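Local coordinates for glucose-6-phosphate isomerase (Thermus thermophilus, PDB 1ZZG), which catalyses the reversible isomerisation of glucose 6-phosphate to fructose 6-phosphate, a step of glycolysis and gluconeogenesis, at the interface of chains A and B. Numbering follows the deposited sequence. Chains: chain A/B, glucose-6-phosphate isomerase.

Contact 1: the interface of chains A and B. Residues chain A 243-244, 282, 284, 305-306; chain B 243-244, 282, 284, 305-306.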
loop_
_atom_site.group_PDB
_atom_site.type_symbol
_atom_site.label_atom_id
_atom_site.label_comp_id
_atom_site.label_asym_id
_atom_site.label_seq_id
_atom_site.Cartn_x
_atom_site.Cartn_y
_atom_site.Cartn_z
ATOM N N PRO A 243 1.608 -19.494 7.060
ATOM C CA PRO A 243 0.828 -18.798 6.024
ATOM C C PRO A 243 1.279 -17.396 5.638
ATOM O O PRO A 243 1.072 -16.956 4.502
ATOM C CB PRO A 243 -0.589 -18.796 6.607
ATOM C CG PRO A 243 -0.337 -18.661 8.085
ATOM C CD PRO A 243 0.831 -19.627 8.310
ATOM N N VAL A 244 1.916 -16.703 6.568
ATOM C CA VAL A 244 2.314 -15.327 6.309
ATOM C C VAL A 244 3.791 -14.965 6.409
ATOM O O VAL A 244 4.517 -15.437 7.277
ATOM C CB VAL A 244 1.516 -14.381 7.246
ATOM C CG1 VAL A 244 2.048 -12.956 7.162
ATOM C CG2 VAL A 244 0.035 -14.439 6.884
ATOM N N THR A 282 1.911 -16.154 1.983
ATOM C CA THR A 282 1.311 -14.866 1.692
ATOM C C THR A 282 2.173 -13.702 2.164
ATOM O O THR A 282 2.333 -13.485 3.367
ATOM C CB THR A 282 -0.077 -14.763 2.345
ATOM O OG1 THR A 282 -0.875 -15.876 1.922
ATOM C CG2 THR A 282 -0.769 -13.456 1.933
ATOM N N VAL A 284 2.941 -10.049 3.091
ATOM C CA VAL A 284 2.156 -8.939 3.628
ATOM C C VAL A 284 3.058 -7.716 3.742
ATOM O O VAL A 284 4.060 -7.739 4.454
ATOM C CB VAL A 284 1.588 -9.291 5.025
ATOM C CG1 VAL A 284 0.787 -8.123 5.577
ATOM C CG2 VAL A 284 0.715 -10.528 4.933
ATOM N N ASP A 305 2.030 -17.072 13.548
ATOM C CA ASP A 305 2.009 -17.745 12.253
ATOM C C ASP A 305 2.679 -16.935 11.152
ATOM O O ASP A 305 2.285 -17.011 9.988
ATOM C CB ASP A 305 0.561 -18.035 11.858
ATOM C CG ASP A 305 -0.287 -16.773 11.774
ATOM O OD1 ASP A 305 0.223 -15.677 12.075
ATOM O OD2 ASP A 305 -1.474 -16.878 11.402
ATOM N N LYS A 306 3.707 -16.183 11.517
ATOM C CA LYS A 306 4.395 -15.348 10.554
ATOM C C LYS A 306 5.913 -15.402 10.654
ATOM O O LYS A 306 6.477 -15.793 11.679
ATOM C CB LYS A 306 3.956 -13.890 10.748
ATOM C CG LYS A 306 2.451 -13.666 10.697
ATOM C CD LYS A 306 2.075 -12.295 11.259
ATOM C CE LYS A 306 0.575 -12.011 11.113
ATOM N NZ LYS A 306 -0.272 -13.005 11.839
ATOM N N PRO B 243 -6.226 -18.412 8.179
ATOM C CA PRO B 243 -5.292 -17.384 8.650
ATOM C C PRO B 243 -5.269 -16.032 7.942
ATOM O O PRO B 243 -4.868 -15.029 8.536
ATOM C CB PRO B 243 -3.943 -18.091 8.560
ATOM C CG PRO B 243 -4.109 -18.929 7.338
ATOM C CD PRO B 243 -5.491 -19.525 7.551
ATOM N N VAL B 244 -5.692 -15.999 6.685
ATOM C CA VAL B 244 -5.659 -14.752 5.922
ATOM C C VAL B 244 -7.018 -14.279 5.407
ATOM O O VAL B 244 -7.831 -15.076 4.940
ATOM C CB VAL B 244 -4.701 -14.882 4.706
ATOM C CG1 VAL B 244 -4.763 -13.628 3.836
ATOM C CG2 VAL B 244 -3.285 -15.122 5.190
ATOM N N THR B 282 -5.056 -12.440 9.661
ATOM C CA THR B 282 -4.221 -11.430 9.024
ATOM C C THR B 282 -4.907 -10.786 7.823
ATOM O O THR B 282 -5.184 -11.457 6.830
ATOM C CB THR B 282 -2.874 -12.052 8.565
ATOM O OG1 THR B 282 -2.201 -12.618 9.699
ATOM C CG2 THR B 282 -1.979 -10.991 7.919
ATOM N N VAL B 284 -5.048 -8.650 4.515
ATOM C CA VAL B 284 -4.115 -8.385 3.425
ATOM C C VAL B 284 -4.760 -7.425 2.421
ATOM O O VAL B 284 -5.825 -7.701 1.871
ATOM C CB VAL B 284 -3.714 -9.714 2.744
ATOM C CG1 VAL B 284 -2.819 -9.459 1.530
ATOM C CG2 VAL B 284 -2.992 -10.594 3.758
ATOM N N ASP B 305 -6.075 -20.968 2.000
ATOM C CA ASP B 305 -6.066 -20.485 3.372
ATOM C C ASP B 305 -6.558 -19.046 3.474
ATOM O O ASP B 305 -6.181 -18.324 4.396
ATOM C CB ASP B 305 -4.645 -20.571 3.938
ATOM C CG ASP B 305 -3.627 -19.794 3.103
ATOM O OD1 ASP B 305 -4.028 -19.104 2.140
ATOM O OD2 ASP B 305 -2.417 -19.871 3.414
ATOM N N LYS B 306 -7.412 -18.638 2.541
ATOM C CA LYS B 306 -7.904 -17.265 2.528
ATOM C C LYS B 306 -9.403 -17.097 2.370
ATOM O O LYS B 306 -10.080 -17.923 1.758
ATOM C CB LYS B 306 -7.238 -16.487 1.384
ATOM C CG LYS B 306 -5.710 -16.478 1.412
ATOM C CD LYS B 306 -5.147 -15.967 0.088
ATOM C CE LYS B 306 -3.632 -15.881 0.121
ATOM N NZ LYS B 306 -3.006 -17.210 0.355
HETATM O O HOH W 1 -0.424 -18.648 1.707
HETATM O O HOH W 2 -2.794 -14.518 11.561
#
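A:Lys306 and B:Thr282, with their twins B:Lys306 and A:Thr282, carry the polar part of this two-fold subunit interface of the isomerase dimer, built from the strands 244-249, 282-287 and 306-313 of both chains. The ammonium nitrogen NZ of A:Lys306 donates a hydrogen bond to the hydroxyl OG1 of B:Thr282 at 2.9 Å. Each lysine chain is extended as far as CE and turns at its end (chi4 61° in both), which directs NZ towards the neighbouring aspartate of its own chain as well. There NZ of B:Lys306 forms a salt bridge with carboxylate OD1 of B:Asp305 at 2.8 Å, OD1 accepting on its syn lone pair, the side of the other carboxylate oxygen. The aspartate thus probably offsets the lysine's charge and steadies its tip against the partner subunit. An alanine in place of B:Lys306 would probably leave the hydroxyl of A:Thr282 without the lysine donor from across the interface and the carboxylate of B:Asp305 without its counter-charge.

Water completes each polar cluster. Water 2 joins OG1 of B:Thr282, NZ of A:Lys306 and OD2 of A:Asp305; water 1 links OG1 of A:Thr282 to OD2 of B:Asp305, 2.9 Å from the latter oxygen.

Between the clusters, apolar groups meet their own copies. The A:Pro243 and B:Pro243 rings cross obliquely, CB of A:Pro243 lying 3.6 Å from CG of B:Pro243; these compact rings give a stiff, apolar surface. Branched valines suit the middle, since one methyl can reach across: CG2 of A:Val244 meets CG2 of B:Val244 at 3.8 Å. Threonine serves both layers. With its OG1 anti to the carbonyl carbon (chi1 -58°), B:Thr282 offers the hydroxyl to the lysine while its methyl CG2 packs 4.0 Å from CG2 of A:Val284. Beside it, CG2 of A:Val284 and CG2 of B:Val284 stand 3.9 Å apart.

Contact 2: the interface of chains A and B. Residues chain A 270-272, 278-279; chain B 297, 301-303.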
loop_
_atom_site.group_PDB
_atom_site.type_symbol
_atom_site.label_atom_id
_atom_site.label_comp_id
_atom_site.label_asym_id
_atom_site.label_seq_id
_atom_site.Cartn_x
_atom_site.Cartn_y
_atom_site.Cartn_z
ATOM N N GLY A 270 3.651 -18.637 -5.496
ATOM C CA GLY A 270 2.290 -19.103 -5.261
ATOM C C GLY A 270 1.998 -19.997 -6.449
ATOM O O GLY A 270 1.371 -19.582 -7.430
ATOM N N LYS A 271 2.455 -21.240 -6.360
ATOM C CA LYS A 271 2.324 -22.166 -7.478
ATOM C C LYS A 271 2.011 -23.599 -7.086
ATOM O O LYS A 271 2.019 -23.955 -5.911
ATOM C CB LYS A 271 3.647 -22.180 -8.256
ATOM C CG LYS A 271 4.068 -20.840 -8.842
ATOM C CD LYS A 271 3.371 -20.590 -10.175
ATOM C CE LYS A 271 3.648 -19.182 -10.683
ATOM N NZ LYS A 271 5.106 -18.895 -10.708
ATOM N N VAL A 272 1.748 -24.412 -8.106
ATOM C CA VAL A 272 1.506 -25.836 -7.933
ATOM C C VAL A 272 2.889 -26.444 -8.151
ATOM O O VAL A 272 3.483 -26.255 -9.221
ATOM C CB VAL A 272 0.561 -26.394 -9.014
ATOM C CG1 VAL A 272 0.403 -27.894 -8.829
ATOM C CG2 VAL A 272 -0.791 -25.704 -8.936
ATOM N N ARG A 278 -0.347 -27.399 -3.853
ATOM C CA ARG A 278 -0.409 -25.941 -3.836
ATOM C C ARG A 278 0.576 -25.429 -2.794
ATOM O O ARG A 278 0.501 -25.814 -1.629
ATOM C CB ARG A 278 -1.812 -25.467 -3.459
ATOM C CG ARG A 278 -2.887 -25.698 -4.502
ATOM C CD ARG A 278 -4.238 -25.355 -3.898
ATOM N NE ARG A 278 -5.327 -25.366 -4.867
ATOM C CZ ARG A 278 -5.914 -24.272 -5.343
ATOM N NH1 ARG A 278 -5.512 -23.074 -4.942
ATOM N NH2 ARG A 278 -6.913 -24.381 -6.206
ATOM N N VAL A 279 1.505 -24.571 -3.199
ATOM C CA VAL A 279 2.466 -24.046 -2.242
ATOM C C VAL A 279 2.565 -22.530 -2.324
ATOM O O VAL A 279 1.977 -21.904 -3.211
ATOM C CB VAL A 279 3.871 -24.663 -2.451
ATOM C CG1 VAL A 279 3.773 -26.186 -2.401
ATOM C CG2 VAL A 279 4.470 -24.196 -3.770
ATOM N N GLN B 297 -2.216 -14.460 -8.664
ATOM C CA GLN B 297 -1.537 -15.707 -9.022
ATOM C C GLN B 297 -1.483 -16.622 -7.799
ATOM O O GLN B 297 -1.756 -17.823 -7.896
ATOM C CB GLN B 297 -0.117 -15.422 -9.518
ATOM C CG GLN B 297 0.814 -16.636 -9.538
ATOM C CD GLN B 297 0.306 -17.772 -10.424
ATOM O OE1 GLN B 297 -0.153 -17.546 -11.545
ATOM N NE2 GLN B 297 0.406 -19.004 -9.926
ATOM N N GLU B 301 -3.360 -20.335 -7.393
ATOM C CA GLU B 301 -2.659 -21.612 -7.332
ATOM C C GLU B 301 -1.970 -21.910 -6.009
ATOM O O GLU B 301 -1.422 -22.999 -5.815
ATOM C CB GLU B 301 -1.655 -21.682 -8.484
ATOM C CG GLU B 301 -2.278 -21.282 -9.815
ATOM C CD GLU B 301 -1.516 -21.815 -11.011
ATOM O OE1 GLU B 301 -0.294 -21.565 -11.104
ATOM O OE2 GLU B 301 -2.146 -22.481 -11.865
ATOM N N GLY B 302 -1.996 -20.939 -5.105
ATOM C CA GLY B 302 -1.383 -21.123 -3.806
ATOM C C GLY B 302 -2.365 -21.799 -2.870
ATOM O O GLY B 302 -3.464 -22.161 -3.294
ATOM N N PRO B 303 -2.008 -21.964 -1.585
ATOM C CA PRO B 303 -2.839 -22.602 -0.559
ATOM C C PRO B 303 -4.259 -22.033 -0.428
ATOM O O PRO B 303 -4.500 -20.855 -0.691
ATOM C CB PRO B 303 -2.031 -22.390 0.726
ATOM C CG PRO B 303 -0.613 -22.302 0.241
ATOM C CD PRO B 303 -0.759 -21.449 -0.997
HETATM O O HOH W 3 1.532 -23.449 -11.073
#
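The amide of B:Gln297 meets the main chain of A:Gly270 where the short helix 296-301 of one subunit lies against a loop and short strands of the other. NE2 of B:Gln297 donates to the carbonyl O of A:Gly270 at 2.7 Å, in the plane of the amide and nearly straight (173° at the hydrogen). Its second N-H goes to carboxylate OE1 of B:Glu301, 2.9 Å away, so both donors are used and the amide's rotation is fixed. A glutamine suits this place because one nitrogen can serve two acceptors. Crossing it at about a right angle, the aliphatic end of A:Lys271 packs with CE 3.6 Å from CD of B:Gln297.

A second close-fitting region forms around A:Arg278. Its chain runs extended from CG to NE (chi2 172°, chi3 172°), its methylenes lying beside the carbonyl oxygens of B:Glu301 and B:Gly302. At its end NH1 donates to O of B:Gly302 at 2.8 Å, within the guanidinium plane. Arginine combines this long apolar shaft with a flat donor tip. Nearby, the ring CD of B:Pro303 sits 3.5 Å from the carbonyl O of A:Val279.

On the looser side the contact is longer and partly carried by water. CG2 of A:Val272 comes no nearer than 4.1 Å to CB of B:Glu301. Water 3 joins the two residues instead, bound to the backbone N of A:Val272 and lying 2.6 Å from OE1 of B:Glu301.

The centres of contact 1 and contact 2 lie about 13 Å apart, as neighbouring parts of one two-fold interface. No residue belongs to both, but the chain connects them: in subunit A the strand 278-279 leads shortly into strand 282-287, and in subunit B residues 305-306 follow closely after 301-303. Contact 1 includes self-pairing residues near the symmetry axis, whereas contact 2 joins unlike segments and recurs with the chains exchanged. Contact 2 is centred about 8 Å from the predicted catalytic A:Glu267, against about 14 Å for contact 1, suggesting that dimer packing may help position that part of the active site.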